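Local atomic coordinates of tryptophan synthase alpha chain (Chlamydia trachomatis, PDB entry 6V82), a protein that probably catalyses the aldol cleavage of indoleglycerol phosphate to indole and glyceraldehyde 3-phosphate, as part of the final step of tryptophan biosynthesis. Residues L43-P48 and E78-I83; V90-Y95 and A115-V120; T72-L77 and L109-D114. All blocks are in the same frame, centred on the assembly; numbering follows the deposited sequence.

Contact 1: residues L43-P48 and E78-I83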
ATOM      1  N   LEU A  43     -44.347  -9.673  32.774  1.00 21.41           N
ATOM      2  CA  LEU A  43     -42.922  -9.379  32.747  1.00 27.70           C
ATOM      3  C   LEU A  43     -42.277 -10.057  31.547  1.00 26.81           C
ATOM      4  O   LEU A  43     -42.488 -11.250  31.314  1.00 19.88           O
ATOM      5  CB  LEU A  43     -42.239  -9.840  34.032  1.00 24.24           C
ATOM      6  CG  LEU A  43     -42.517  -8.897  35.187  1.00 33.89           C
ATOM      7  CD1 LEU A  43     -41.768  -9.337  36.420  1.00 38.11           C
ATOM      8  CD2 LEU A  43     -42.156  -7.468  34.788  1.00 30.92           C
ATOM      9  N   GLU A  44     -41.510  -9.291  30.774  1.00 33.98           N
ATOM     10  CA  GLU A  44     -40.688  -9.848  29.710  1.00 26.43           C
ATOM     11  C   GLU A  44     -39.257  -9.782  30.195  1.00 24.58           C
ATOM     12  O   GLU A  44     -38.674  -8.696  30.281  1.00 30.57           O
ATOM     13  CB  GLU A  44     -40.857  -9.117  28.386  1.00 29.62           C
ATOM     14  CG  GLU A  44     -40.084  -9.797  27.252  1.00 34.03           C
ATOM     15  CD  GLU A  44     -40.708  -9.559  25.878  1.00 43.87           C
ATOM     16  OE1 GLU A  44     -40.059  -8.897  25.028  1.00 53.29           O
ATOM     17  OE2 GLU A  44     -41.850 -10.031  25.656  1.00 40.62           O
ATOM     18  N   LEU A  45     -38.705 -10.944  30.517  1.00 23.94           N
ATOM     19  CA  LEU A  45     -37.406 -11.063  31.156  1.00 24.08           C
ATOM     20  C   LEU A  45     -36.362 -11.421  30.098  1.00 28.90           C
ATOM     21  O   LEU A  45     -36.442 -12.483  29.463  1.00 27.60           O
ATOM     22  CB  LEU A  45     -37.483 -12.105  32.272  1.00 23.72           C
ATOM     23  CG  LEU A  45     -36.335 -12.145  33.265  1.00 35.85           C
ATOM     24  CD1 LEU A  45     -36.199 -10.810  33.998  1.00 37.85           C
ATOM     25  CD2 LEU A  45     -36.577 -13.283  34.241  1.00 41.30           C
ATOM     26  N   GLY A  46     -35.399 -10.524  29.886  1.00 28.61           N
ATOM     27  CA  GLY A  46     -34.401 -10.745  28.858  1.00 26.14           C
ATOM     28  C   GLY A  46     -33.256 -11.623  29.323  1.00 25.80           C
ATOM     29  O   GLY A  46     -32.603 -11.317  30.331  1.00 24.44           O
ATOM     30  N   PHE A  47     -33.043 -12.737  28.628  1.00 19.60           N
ATOM     31  CA  PHE A  47     -31.806 -13.504  28.729  1.00 22.60           C
ATOM     32  C   PHE A  47     -30.737 -12.718  27.972  1.00 28.60           C
ATOM     33  O   PHE A  47     -30.815 -12.610  26.735  1.00 27.53           O
ATOM     34  CB  PHE A  47     -32.002 -14.919  28.155  1.00 25.54           C
ATOM     35  CG  PHE A  47     -30.972 -15.941  28.613  1.00 28.58           C
ATOM     36  CD1 PHE A  47     -31.326 -17.284  28.743  1.00 28.73           C
ATOM     37  CD2 PHE A  47     -29.658 -15.577  28.882  1.00 29.16           C
ATOM     38  CE1 PHE A  47     -30.391 -18.254  29.148  1.00 29.82           C
ATOM     39  CE2 PHE A  47     -28.716 -16.538  29.293  1.00 32.39           C
ATOM     40  CZ  PHE A  47     -29.089 -17.881  29.425  1.00 31.26           C
ATOM     41  N   PRO A  48     -29.778 -12.101  28.655  1.00 26.01           N
ATOM     42  CA  PRO A  48     -28.813 -11.256  27.949  1.00 24.86           C
ATOM     43  C   PRO A  48     -27.904 -12.094  27.067  1.00 31.14           C
ATOM     44  O   PRO A  48     -27.433 -13.164  27.464  1.00 29.14           O
ATOM     45  CB  PRO A  48     -28.036 -10.582  29.083  1.00 26.60           C
ATOM     46  CG  PRO A  48     -28.207 -11.509  30.228  1.00 27.33           C
ATOM     47  CD  PRO A  48     -29.577 -12.072  30.110  1.00 21.44           C
ATOM     48  N   GLU A  78     -32.404 -18.628  39.444  1.00 30.20           N
ATOM     49  CA  GLU A  78     -32.530 -17.947  40.735  1.00 33.63           C
ATOM     50  C   GLU A  78     -33.412 -16.715  40.627  1.00 34.29           C
ATOM     51  O   GLU A  78     -34.219 -16.440  41.523  1.00 30.01           O
ATOM     52  CB  GLU A  78     -31.176 -17.494  41.252  1.00 39.96           C
ATOM     53  CG  GLU A  78     -30.252 -18.514  41.781  1.00 50.64           C
ATOM     54  CD  GLU A  78     -29.058 -17.832  42.421  1.00 61.01           C
ATOM     55  OE1 GLU A  78     -29.278 -16.919  43.263  1.00 58.69           O
ATOM     56  OE2 GLU A  78     -27.912 -18.180  42.050  1.00 63.20           O
ATOM     57  N   ILE A  79     -33.219 -15.929  39.561  1.00 28.18           N
ATOM     58  CA  ILE A  79     -33.988 -14.704  39.380  1.00 27.92           C
ATOM     59  C   ILE A  79     -35.468 -15.026  39.241  1.00 28.17           C
ATOM     60  O   ILE A  79     -36.318 -14.421  39.906  1.00 25.75           O
ATOM     61  CB  ILE A  79     -33.473 -13.930  38.157  1.00 22.10           C
ATOM     62  CG1 ILE A  79     -32.129 -13.289  38.476  1.00 27.03           C
ATOM     63  CG2 ILE A  79     -34.502 -12.889  37.725  1.00 19.89           C
ATOM     64  CD1 ILE A  79     -31.452 -12.747  37.272  1.00 29.20           C
ATOM     65  N   VAL A  80     -35.794 -15.978  38.361  1.00 23.85           N
ATOM     66  CA  VAL A  80     -37.190 -16.349  38.158  1.00 23.34           C
ATOM     67  C   VAL A  80     -37.788 -16.894  39.443  1.00 28.89           C
ATOM     68  O   VAL A  80     -38.936 -16.593  39.783  1.00 32.77           O
ATOM     69  CB  VAL A  80     -37.316 -17.360  37.008  1.00 20.42           C
ATOM     70  CG1 VAL A  80     -38.767 -17.852  36.900  1.00 21.27           C
ATOM     71  CG2 VAL A  80     -36.855 -16.727  35.713  1.00 17.39           C
ATOM     72  N   GLU A  81     -37.022 -17.695  40.187  1.00 25.66           N
ATOM     73  CA  GLU A  81     -37.537 -18.198  41.457  1.00 33.16           C
ATOM     74  C   GLU A  81     -37.709 -17.081  42.482  1.00 33.01           C
ATOM     75  O   GLU A  81     -38.639 -17.129  43.289  1.00 32.29           O
ATOM     76  CB  GLU A  81     -36.630 -19.300  41.994  1.00 38.10           C
ATOM     77  CG  GLU A  81     -36.700 -20.568  41.153  1.00 51.51           C
ATOM     78  CD  GLU A  81     -35.595 -21.553  41.475  1.00 61.23           C
ATOM     79  OE1 GLU A  81     -34.952 -21.375  42.526  1.00 63.42           O
ATOM     80  OE2 GLU A  81     -35.367 -22.495  40.678  1.00 65.71           O
ATOM     81  N   GLY A  82     -36.845 -16.062  42.451  1.00 32.35           N
ATOM     82  CA  GLY A  82     -37.020 -14.931  43.347  1.00 27.20           C
ATOM     83  C   GLY A  82     -38.261 -14.116  43.030  1.00 33.62           C
ATOM     84  O   GLY A  82     -38.928 -13.609  43.938  1.00 35.22           O
ATOM     85  N   ILE A  83     -38.588 -13.979  41.739  1.00 32.84           N
ATOM     86  CA  ILE A  83     -39.828 -13.313  41.340  1.00 31.22           C
ATOM     87  C   ILE A  83     -41.039 -14.127  41.777  1.00 31.07           C
ATOM     88  O   ILE A  83     -42.021 -13.576  42.295  1.00 34.11           O
ATOM     89  CB  ILE A  83     -39.839 -13.074  39.817  1.00 30.96           C
ATOM     90  CG1 ILE A  83     -38.749 -12.078  39.423  1.00 27.42           C
ATOM     91  CG2 ILE A  83     -41.211 -12.610  39.358  1.00 21.20           C
ATOM     92  CD1 ILE A  83     -38.491 -12.046  37.940  1.00 28.15           C
TER
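Leu-43 and Leu-45 on one side, and Ile-79, Val-80 and Ile-83 on the other, form a wholly apolar strand-to-helix contact in the layer between the parallel sheet and its surrounding helices. The five touching residues are all buried, and no hydrogen bond links the two segments. Leu-45 does most of the work, through a single methyl. Its CG lies anti to the backbone N (chi1 -166°), on the helix side, and CD2 beyond it touches three helix side chains. The nearest atom to Leu-45 CD2 is Val-80 CG2, at 3.8 Å. The two isoleucines stand slightly farther from Leu-45 CD2, Ile-79 CG2 at 4.1 Å and Ile-83 CD1 at 4.3 Å. The leucine slants across both Ile-79 and Val-80, and only methyl groups touch. One helical turn links Ile-79 to Ile-83, which brings the latter up to the earlier part of the strand as well, where its CG2 lies 4.4 Å from Leu-43 CD1.

Along the strand the side chains alternate: Leu-43 and Leu-45 face the helix, Glu-44 the other way. The carboxylate of Glu-44, the predicted proton acceptor, makes a salt bridge with Arg-205 and a hydrogen bond with Tyr-173. The axes of strand 43-46 and helix 78-83 run 11.3 Å apart at closest approach, with their directions 160° apart. This nearly antiparallel packing of a helix against the outer face of a strand is characteristic of the beta/alpha units of a TIM barrel, the fold of the TrpA family.

Contact 2: residues V90-Y95 and A115-V120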
ATOM      1  N   VAL A  90     -48.561 -13.225  37.921  1.00 30.15           N
ATOM      2  CA  VAL A  90     -48.035 -12.459  36.794  1.00 30.43           C
ATOM      3  C   VAL A  90     -47.308 -13.366  35.809  1.00 33.20           C
ATOM      4  O   VAL A  90     -46.340 -14.042  36.183  1.00 32.11           O
ATOM      5  CB  VAL A  90     -47.098 -11.348  37.287  1.00 33.05           C
ATOM      6  CG1 VAL A  90     -46.414 -10.697  36.122  1.00 30.29           C
ATOM      7  CG2 VAL A  90     -47.893 -10.314  38.080  1.00 37.46           C
ATOM      8  N   PRO A  91     -47.739 -13.409  34.551  1.00 37.39           N
ATOM      9  CA  PRO A  91     -47.019 -14.198  33.540  1.00 31.36           C
ATOM     10  C   PRO A  91     -45.599 -13.693  33.327  1.00 30.64           C
ATOM     11  O   PRO A  91     -45.344 -12.487  33.366  1.00 36.02           O
ATOM     12  CB  PRO A  91     -47.867 -14.007  32.280  1.00 25.29           C
ATOM     13  CG  PRO A  91     -49.229 -13.681  32.796  1.00 30.28           C
ATOM     14  CD  PRO A  91     -49.023 -12.893  34.053  1.00 27.26           C
ATOM     15  N   LEU A  92     -44.670 -14.629  33.096  1.00 28.40           N
ATOM     16  CA  LEU A  92     -43.272 -14.321  32.787  1.00 28.90           C
ATOM     17  C   LEU A  92     -42.930 -14.843  31.399  1.00 31.88           C
ATOM     18  O   LEU A  92     -43.046 -16.047  31.141  1.00 39.78           O
ATOM     19  CB  LEU A  92     -42.320 -14.936  33.812  1.00 34.70           C
ATOM     20  CG  LEU A  92     -42.501 -14.471  35.255  1.00 35.99           C
ATOM     21  CD1 LEU A  92     -41.585 -15.237  36.191  1.00 32.13           C
ATOM     22  CD2 LEU A  92     -42.234 -12.991  35.343  1.00 30.65           C
ATOM     23  N   ILE A  93     -42.517 -13.935  30.515  1.00 28.66           N
ATOM     24  CA  ILE A  93     -42.011 -14.264  29.185  1.00 24.23           C
ATOM     25  C   ILE A  93     -40.492 -14.242  29.249  1.00 27.41           C
ATOM     26  O   ILE A  93     -39.895 -13.216  29.607  1.00 25.87           O
ATOM     27  CB  ILE A  93     -42.503 -13.264  28.124  1.00 28.81           C
ATOM     28  CG1 ILE A  93     -44.019 -13.084  28.161  1.00 33.72           C
ATOM     29  CG2 ILE A  93     -42.058 -13.707  26.751  1.00 30.52           C
ATOM     30  CD1 ILE A  93     -44.768 -14.392  28.174  1.00 42.59           C
ATOM     31  N   LEU A  94     -39.851 -15.352  28.905  1.00 24.37           N
ATOM     32  CA  LEU A  94     -38.411 -15.306  28.688  1.00 21.78           C
ATOM     33  C   LEU A  94     -38.157 -14.829  27.264  1.00 26.45           C
ATOM     34  O   LEU A  94     -38.578 -15.475  26.295  1.00 27.00           O
ATOM     35  CB  LEU A  94     -37.756 -16.659  28.915  1.00 20.95           C
ATOM     36  CG  LEU A  94     -36.234 -16.507  28.903  1.00 28.70           C
ATOM     37  CD1 LEU A  94     -35.807 -15.692  30.095  1.00 29.69           C
ATOM     38  CD2 LEU A  94     -35.534 -17.868  28.904  1.00 32.87           C
ATOM     39  N   TYR A  95     -37.496 -13.685  27.142  1.00 20.02           N
ATOM     40  CA  TYR A  95     -37.066 -13.157  25.860  1.00 24.34           C
ATOM     41  C   TYR A  95     -35.591 -13.472  25.679  1.00 24.16           C
ATOM     42  O   TYR A  95     -34.784 -13.171  26.569  1.00 22.20           O
ATOM     43  CB  TYR A  95     -37.308 -11.651  25.799  1.00 26.99           C
ATOM     44  CG  TYR A  95     -36.667 -10.979  24.626  1.00 30.37           C
ATOM     45  CD1 TYR A  95     -37.294 -10.967  23.382  1.00 29.75           C
ATOM     46  CD2 TYR A  95     -35.437 -10.339  24.761  1.00 32.80           C
ATOM     47  CE1 TYR A  95     -36.708 -10.337  22.294  1.00 34.34           C
ATOM     48  CE2 TYR A  95     -34.845  -9.696  23.683  1.00 40.32           C
ATOM     49  CZ  TYR A  95     -35.482  -9.702  22.452  1.00 39.50           C
ATOM     50  OH  TYR A  95     -34.880  -9.085  21.381  1.00 45.69           O
ATOM     51  N   ALA A 115     -39.504 -23.156  37.322  1.00 35.01           N
ATOM     52  CA  ALA A 115     -39.108 -21.984  38.095  1.00 30.54           C
ATOM     53  C   ALA A 115     -40.174 -20.892  38.051  1.00 35.79           C
ATOM     54  O   ALA A 115     -40.257 -20.071  38.976  1.00 33.90           O
ATOM     55  CB  ALA A 115     -37.768 -21.454  37.592  1.00 23.53           C
ATOM     56  N   GLY A 116     -41.002 -20.875  37.005  1.00 28.82           N
ATOM     57  CA  GLY A 116     -41.990 -19.829  36.868  1.00 29.51           C
ATOM     58  C   GLY A 116     -42.164 -19.259  35.469  1.00 32.07           C
ATOM     59  O   GLY A 116     -43.077 -18.453  35.265  1.00 34.64           O
ATOM     60  N   ILE A 117     -41.324 -19.641  34.498  1.00 26.54           N
ATOM     61  CA  ILE A 117     -41.463 -19.095  33.145  1.00 26.13           C
ATOM     62  C   ILE A 117     -42.706 -19.684  32.485  1.00 28.35           C
ATOM     63  O   ILE A 117     -43.001 -20.876  32.637  1.00 29.51           O
ATOM     64  CB  ILE A 117     -40.211 -19.380  32.295  1.00 22.69           C
ATOM     65  CG1 ILE A 117     -38.976 -18.632  32.832  1.00 24.60           C
ATOM     66  CG2 ILE A 117     -40.477 -19.038  30.830  1.00 19.62           C
ATOM     67  CD1 ILE A 117     -39.140 -17.111  32.926  1.00 21.62           C
ATOM     68  N   ASN A 118     -43.446 -18.851  31.747  1.00 28.81           N
ATOM     69  CA  ASN A 118     -44.661 -19.286  31.069  1.00 22.88           C
ATOM     70  C   ASN A 118     -44.577 -19.230  29.559  1.00 28.08           C
ATOM     71  O   ASN A 118     -45.245 -20.015  28.884  1.00 25.42           O
ATOM     72  CB  ASN A 118     -45.855 -18.432  31.513  1.00 26.39           C
ATOM     73  CG  ASN A 118     -45.970 -18.350  33.018  1.00 32.90           C
ATOM     74  OD1 ASN A 118     -45.750 -17.289  33.603  1.00 33.70           O
ATOM     75  ND2 ASN A 118     -46.284 -19.483  33.663  1.00 30.60           N
ATOM     76  N   GLY A 119     -43.807 -18.311  29.009  1.00 33.28           N
ATOM     77  CA  GLY A 119     -43.656 -18.220  27.574  1.00 31.17           C
ATOM     78  C   GLY A 119     -42.211 -17.960  27.241  1.00 28.09           C
ATOM     79  O   GLY A 119     -41.449 -17.430  28.055  1.00 31.09           O
ATOM     80  N   VAL A 120     -41.836 -18.344  26.028  1.00 23.37           N
ATOM     81  CA  VAL A 120     -40.491 -18.123  25.521  1.00 24.04           C
ATOM     82  C   VAL A 120     -40.607 -17.438  24.172  1.00 23.25           C
ATOM     83  O   VAL A 120     -41.329 -17.909  23.285  1.00 30.46           O
ATOM     84  CB  VAL A 120     -39.686 -19.433  25.418  1.00 24.72           C
ATOM     85  CG1 VAL A 120     -38.373 -19.184  24.706  1.00 25.88           C
ATOM     86  CG2 VAL A 120     -39.425 -20.004  26.828  1.00 23.32           C
TER
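Asn-118 reaches back to the start of the neighbouring strand, where its side-chain OD1 and its own backbone N both bond to Leu-92. Its CG stands beside its own backbone N (chi1 -51°), and OD1 accepts Leu-92 N at 2.9 Å with an N-H...O angle of 165°; the donor lies in the amide plane, on a lone pair. In return Leu-92 O takes two donors, Asn-118 N at 2.9 Å in the carbonyl plane and Gly-119 N at 3.2 Å, tilted somewhat from it. Three bonds thus fix the peptide groups on both sides of Leu-92. Two residues on, Leu-94 N donates to Gly-119 O over 2.8 Å, and parallel bridges pair Ile-93 with Gly-119 and Leu-94 with Val-120. These bonds zip up strands 92-96 and 119-122, neighbours in the barrel sheet joined by a beta-alpha-beta crossover whose helix 106-115 ends in a Schellman motif at Gly-116.

Side chains on the two faces pack differently. On the face of Ile-93, Gly-119 has no side chain, and Ile-93 CD1 lies 4.0 Å from Gly-119 CA; the isoleucine also touches Glu-44, the predicted proton acceptor. On the face of Leu-94 and Val-120, Ile-117 sends its two branches to two different leucines: CD1 comes 4.0 Å from Leu-92 CB, whereas CG2 lies 4.1 Å from Leu-94 CB. Leu-92 itself turns CD1 to the helix end, 3.7 Å from Gly-116 O. At the far end of the strand, Tyr-95 points away from 115-120, and its hydroxyl hydrogen-bonds Asp-55, the other predicted proton acceptor.

Contact 3: residues T72-L77 and L109-D114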
ATOM      1  N   THR A  72     -25.760 -16.103  34.406  1.00 29.81           N
ATOM      2  CA  THR A  72     -25.584 -17.420  33.822  1.00 26.14           C
ATOM      3  C   THR A  72     -26.946 -18.061  33.655  1.00 28.46           C
ATOM      4  O   THR A  72     -27.955 -17.562  34.163  1.00 28.62           O
ATOM      5  CB  THR A  72     -24.711 -18.316  34.693  1.00 35.64           C
ATOM      6  OG1 THR A  72     -25.386 -18.564  35.937  1.00 35.61           O
ATOM      7  CG2 THR A  72     -23.344 -17.666  34.940  1.00 26.64           C
ATOM      8  N   SER A  73     -26.976 -19.193  32.942  1.00 30.32           N
ATOM      9  CA  SER A  73     -28.237 -19.914  32.818  1.00 32.28           C
ATOM     10  C   SER A  73     -28.748 -20.391  34.176  1.00 31.73           C
ATOM     11  O   SER A  73     -29.949 -20.637  34.323  1.00 35.94           O
ATOM     12  CB  SER A  73     -28.083 -21.091  31.852  1.00 31.02           C
ATOM     13  OG  SER A  73     -27.062 -21.975  32.277  1.00 32.05           O
ATOM     14  N   GLU A  74     -27.867 -20.495  35.174  1.00 27.72           N
ATOM     15  CA  GLU A  74     -28.239 -20.892  36.525  1.00 35.20           C
ATOM     16  C   GLU A  74     -28.772 -19.729  37.363  1.00 35.30           C
ATOM     17  O   GLU A  74     -29.774 -19.901  38.070  1.00 33.22           O
ATOM     18  CB  GLU A  74     -27.043 -21.541  37.231  1.00 26.54           C
ATOM     19  CG  GLU A  74     -26.667 -22.929  36.705  1.00 36.18           C
ATOM     20  CD  GLU A  74     -27.816 -23.938  36.770  1.00 47.68           C
ATOM     21  OE1 GLU A  74     -28.441 -24.098  37.851  1.00 53.36           O
ATOM     22  OE2 GLU A  74     -28.099 -24.575  35.734  1.00 50.78           O
ATOM     23  N   THR A  75     -28.133 -18.545  37.327  1.00 29.62           N
ATOM     24  CA  THR A  75     -28.666 -17.448  38.132  1.00 29.74           C
ATOM     25  C   THR A  75     -29.948 -16.887  37.536  1.00 27.10           C
ATOM     26  O   THR A  75     -30.728 -16.257  38.256  1.00 28.38           O
ATOM     27  CB  THR A  75     -27.656 -16.310  38.315  1.00 30.33           C
ATOM     28  OG1 THR A  75     -27.467 -15.629  37.068  1.00 36.86           O
ATOM     29  CG2 THR A  75     -26.331 -16.820  38.831  1.00 26.32           C
ATOM     30  N   LEU A  76     -30.176 -17.104  36.240  1.00 29.03           N
ATOM     31  CA  LEU A  76     -31.470 -16.775  35.651  1.00 27.96           C
ATOM     32  C   LEU A  76     -32.591 -17.562  36.328  1.00 30.04           C
ATOM     33  O   LEU A  76     -33.657 -17.007  36.622  1.00 27.77           O
ATOM     34  CB  LEU A  76     -31.437 -17.042  34.147  1.00 22.70           C
ATOM     35  CG  LEU A  76     -32.764 -16.910  33.385  1.00 27.21           C
ATOM     36  CD1 LEU A  76     -33.255 -15.468  33.307  1.00 21.39           C
ATOM     37  CD2 LEU A  76     -32.604 -17.479  31.996  1.00 29.30           C
ATOM     38  N   LEU A  77     -32.350 -18.849  36.617  1.00 29.31           N
ATOM     39  CA  LEU A  77     -33.304 -19.630  37.396  1.00 26.48           C
ATOM     40  C   LEU A  77     -33.496 -19.041  38.786  1.00 27.60           C
ATOM     41  O   LEU A  77     -34.630 -18.965  39.275  1.00 31.18           O
ATOM     42  CB  LEU A  77     -32.853 -21.091  37.489  1.00 27.14           C
ATOM     43  CG  LEU A  77     -32.858 -21.863  36.165  1.00 26.61           C
ATOM     44  CD1 LEU A  77     -32.420 -23.291  36.397  1.00 25.64           C
ATOM     45  CD2 LEU A  77     -34.230 -21.825  35.514  1.00 29.47           C
ATOM     46  N   LEU A 109     -35.247 -26.554  29.806  1.00 34.44           N
ATOM     47  CA  LEU A 109     -36.563 -25.985  29.526  1.00 34.74           C
ATOM     48  C   LEU A 109     -37.564 -26.355  30.614  1.00 35.98           C
ATOM     49  O   LEU A 109     -38.331 -25.502  31.077  1.00 36.81           O
ATOM     50  CB  LEU A 109     -37.060 -26.455  28.161  1.00 31.26           C
ATOM     51  CG  LEU A 109     -36.272 -25.924  26.966  1.00 30.35           C
ATOM     52  CD1 LEU A 109     -36.884 -26.445  25.680  1.00 25.20           C
ATOM     53  CD2 LEU A 109     -36.206 -24.388  26.976  1.00 21.68           C
ATOM     54  N   ARG A 110     -37.565 -27.625  31.034  1.00 31.08           N
ATOM     55  CA  ARG A 110     -38.402 -28.042  32.152  1.00 28.53           C
ATOM     56  C   ARG A 110     -38.060 -27.272  33.418  1.00 32.59           C
ATOM     57  O   ARG A 110     -38.961 -26.853  34.154  1.00 34.07           O
ATOM     58  CB  ARG A 110     -38.263 -29.546  32.395  1.00 31.42           C
ATOM     59  CG  ARG A 110     -39.055 -30.384  31.411  1.00 53.09           C
ATOM     60  CD  ARG A 110     -39.045 -31.849  31.777  1.00 53.19           C
ATOM     61  NE  ARG A 110     -37.719 -32.416  31.580  1.00 56.33           N
ATOM     62  CZ  ARG A 110     -37.421 -33.276  30.618  1.00 61.96           C
ATOM     63  NH1 ARG A 110     -36.178 -33.737  30.504  1.00 67.34           N
ATOM     64  NH2 ARG A 110     -38.376 -33.679  29.783  1.00 60.36           N
ATOM     65  N   ARG A 111     -36.767 -27.066  33.686  1.00 31.87           N
ATOM     66  CA  ARG A 111     -36.389 -26.299  34.869  1.00 32.35           C
ATOM     67  C   ARG A 111     -36.887 -24.859  34.778  1.00 27.92           C
ATOM     68  O   ARG A 111     -37.274 -24.272  35.796  1.00 29.37           O
ATOM     69  CB  ARG A 111     -34.869 -26.354  35.073  1.00 33.09           C
ATOM     70  CG  ARG A 111     -34.340 -27.753  35.433  1.00 33.86           C
ATOM     71  CD  ARG A 111     -32.802 -27.795  35.457  1.00 33.43           C
ATOM     72  NE  ARG A 111     -32.271 -27.157  36.661  1.00 33.47           N
ATOM     73  CZ  ARG A 111     -31.181 -26.389  36.707  1.00 38.51           C
ATOM     74  NH1 ARG A 111     -30.486 -26.127  35.594  1.00 36.64           N
ATOM     75  NH2 ARG A 111     -30.801 -25.860  37.875  1.00 34.69           N
ATOM     76  N   LEU A 112     -36.915 -24.283  33.575  1.00 26.89           N
ATOM     77  CA  LEU A 112     -37.466 -22.937  33.414  1.00 27.45           C
ATOM     78  C   LEU A 112     -38.954 -22.912  33.750  1.00 32.34           C
ATOM     79  O   LEU A 112     -39.421 -22.055  34.513  1.00 31.78           O
ATOM     80  CB  LEU A 112     -37.243 -22.445  31.988  1.00 25.00           C
ATOM     81  CG  LEU A 112     -35.867 -21.946  31.566  1.00 26.57           C
ATOM     82  CD1 LEU A 112     -35.858 -21.810  30.046  1.00 26.61           C
ATOM     83  CD2 LEU A 112     -35.546 -20.617  32.234  1.00 20.91           C
ATOM     84  N   LYS A 113     -39.714 -23.841  33.164  1.00 29.96           N
ATOM     85  CA  LYS A 113     -41.141 -23.937  33.438  1.00 30.83           C
ATOM     86  C   LYS A 113     -41.396 -24.096  34.928  1.00 37.53           C
ATOM     87  O   LYS A 113     -42.249 -23.409  35.504  1.00 38.53           O
ATOM     88  CB  LYS A 113     -41.738 -25.111  32.664  1.00 27.95           C
ATOM     89  CG  LYS A 113     -43.162 -25.436  33.055  1.00 29.41           C
ATOM     90  CD  LYS A 113     -44.135 -25.280  31.893  1.00 39.88           C
ATOM     91  CE  LYS A 113     -45.569 -25.150  32.378  1.00 42.87           C
ATOM     92  NZ  LYS A 113     -45.724 -23.837  33.085  1.00 47.97           N
ATOM     93  N   ASP A 114     -40.647 -24.994  35.574  1.00 37.39           N
ATOM     94  CA  ASP A 114     -40.810 -25.209  37.009  1.00 32.03           C
ATOM     95  C   ASP A 114     -40.444 -23.972  37.811  1.00 35.15           C
ATOM     96  O   ASP A 114     -41.027 -23.734  38.871  1.00 34.71           O
ATOM     97  CB  ASP A 114     -39.970 -26.398  37.461  1.00 34.43           C
ATOM     98  CG  ASP A 114     -40.488 -27.716  36.906  1.00 58.00           C
ATOM     99  OD1 ASP A 114     -41.555 -27.708  36.243  1.00 61.66           O
ATOM    100  OD2 ASP A 114     -39.829 -28.762  37.124  1.00 70.28           O
TER
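Arg-111 passes across Leu-77 before its tip closes on Glu-74. Its CB starts the contact, 4.1 Å from Leu-77 CD1. The chain then bends at chi3 (76°), which sets NE 3.9 Å from the same methyl, and CZ comes closer still, 3.4 Å from Leu-77 CD1. That methyl sits over the centre of one face of the guanidinium, the leucine crossing the arginine at about a right angle. At the end of the group, Arg-111 NH1 donates to Glu-74 OE2 at 2.9 Å and Arg-111 NH2 to Glu-74 OE1, also at 2.9 Å. Both bonds are almost straight and use the syn lone pairs, and the carboxylate and guanidinium planes are only 9° apart. This is an end-on bidentate salt bridge, with each oxygen gripped by its own nitrogen.

Further inward the contact is purely apolar. Leu-77 CD2 meets Leu-112 CD2 at 3.7 Å, and Leu-76 CD2 reaches the same Leu-112 methyl at 4.3 Å; Leu-76 and Leu-112 both continue onto Leu-94 of the sheet. Thr-72 is the N-cap of helix 73-84, and with Thr-75 it forms a capping box. The axes of 73-77 and 109-114 diverge by 22°, a near-parallel pairing of neighbouring outer helices characteristic of the TIM barrel, here with leucines inside and an ion pair on the outer, more exposed side.

How the contacts relate
The three contacts form one compact patch of the barrel wall, their centres about 8 Å (contacts 1 and 2), about 9 Å (1 and 3) and about 10 Å (2 and 3) apart. Helix 73-84 serves both contact 1 and contact 3, while strands 42-46 and 92-96, neighbours in the parallel sheet, tie contact 1 to contact 2. Helix 106-115 of contact 3 leads directly into the strand 119-122 used by contact 2. Along the chain contact 1 closes before contact 2 opens, whereas contact 3 interleaves with both. Neighbouring strands and outer helices of the barrel are therefore joined strand to helix, strand to strand and helix to helix, behind a sheet that carries the predicted catalytic Glu-44.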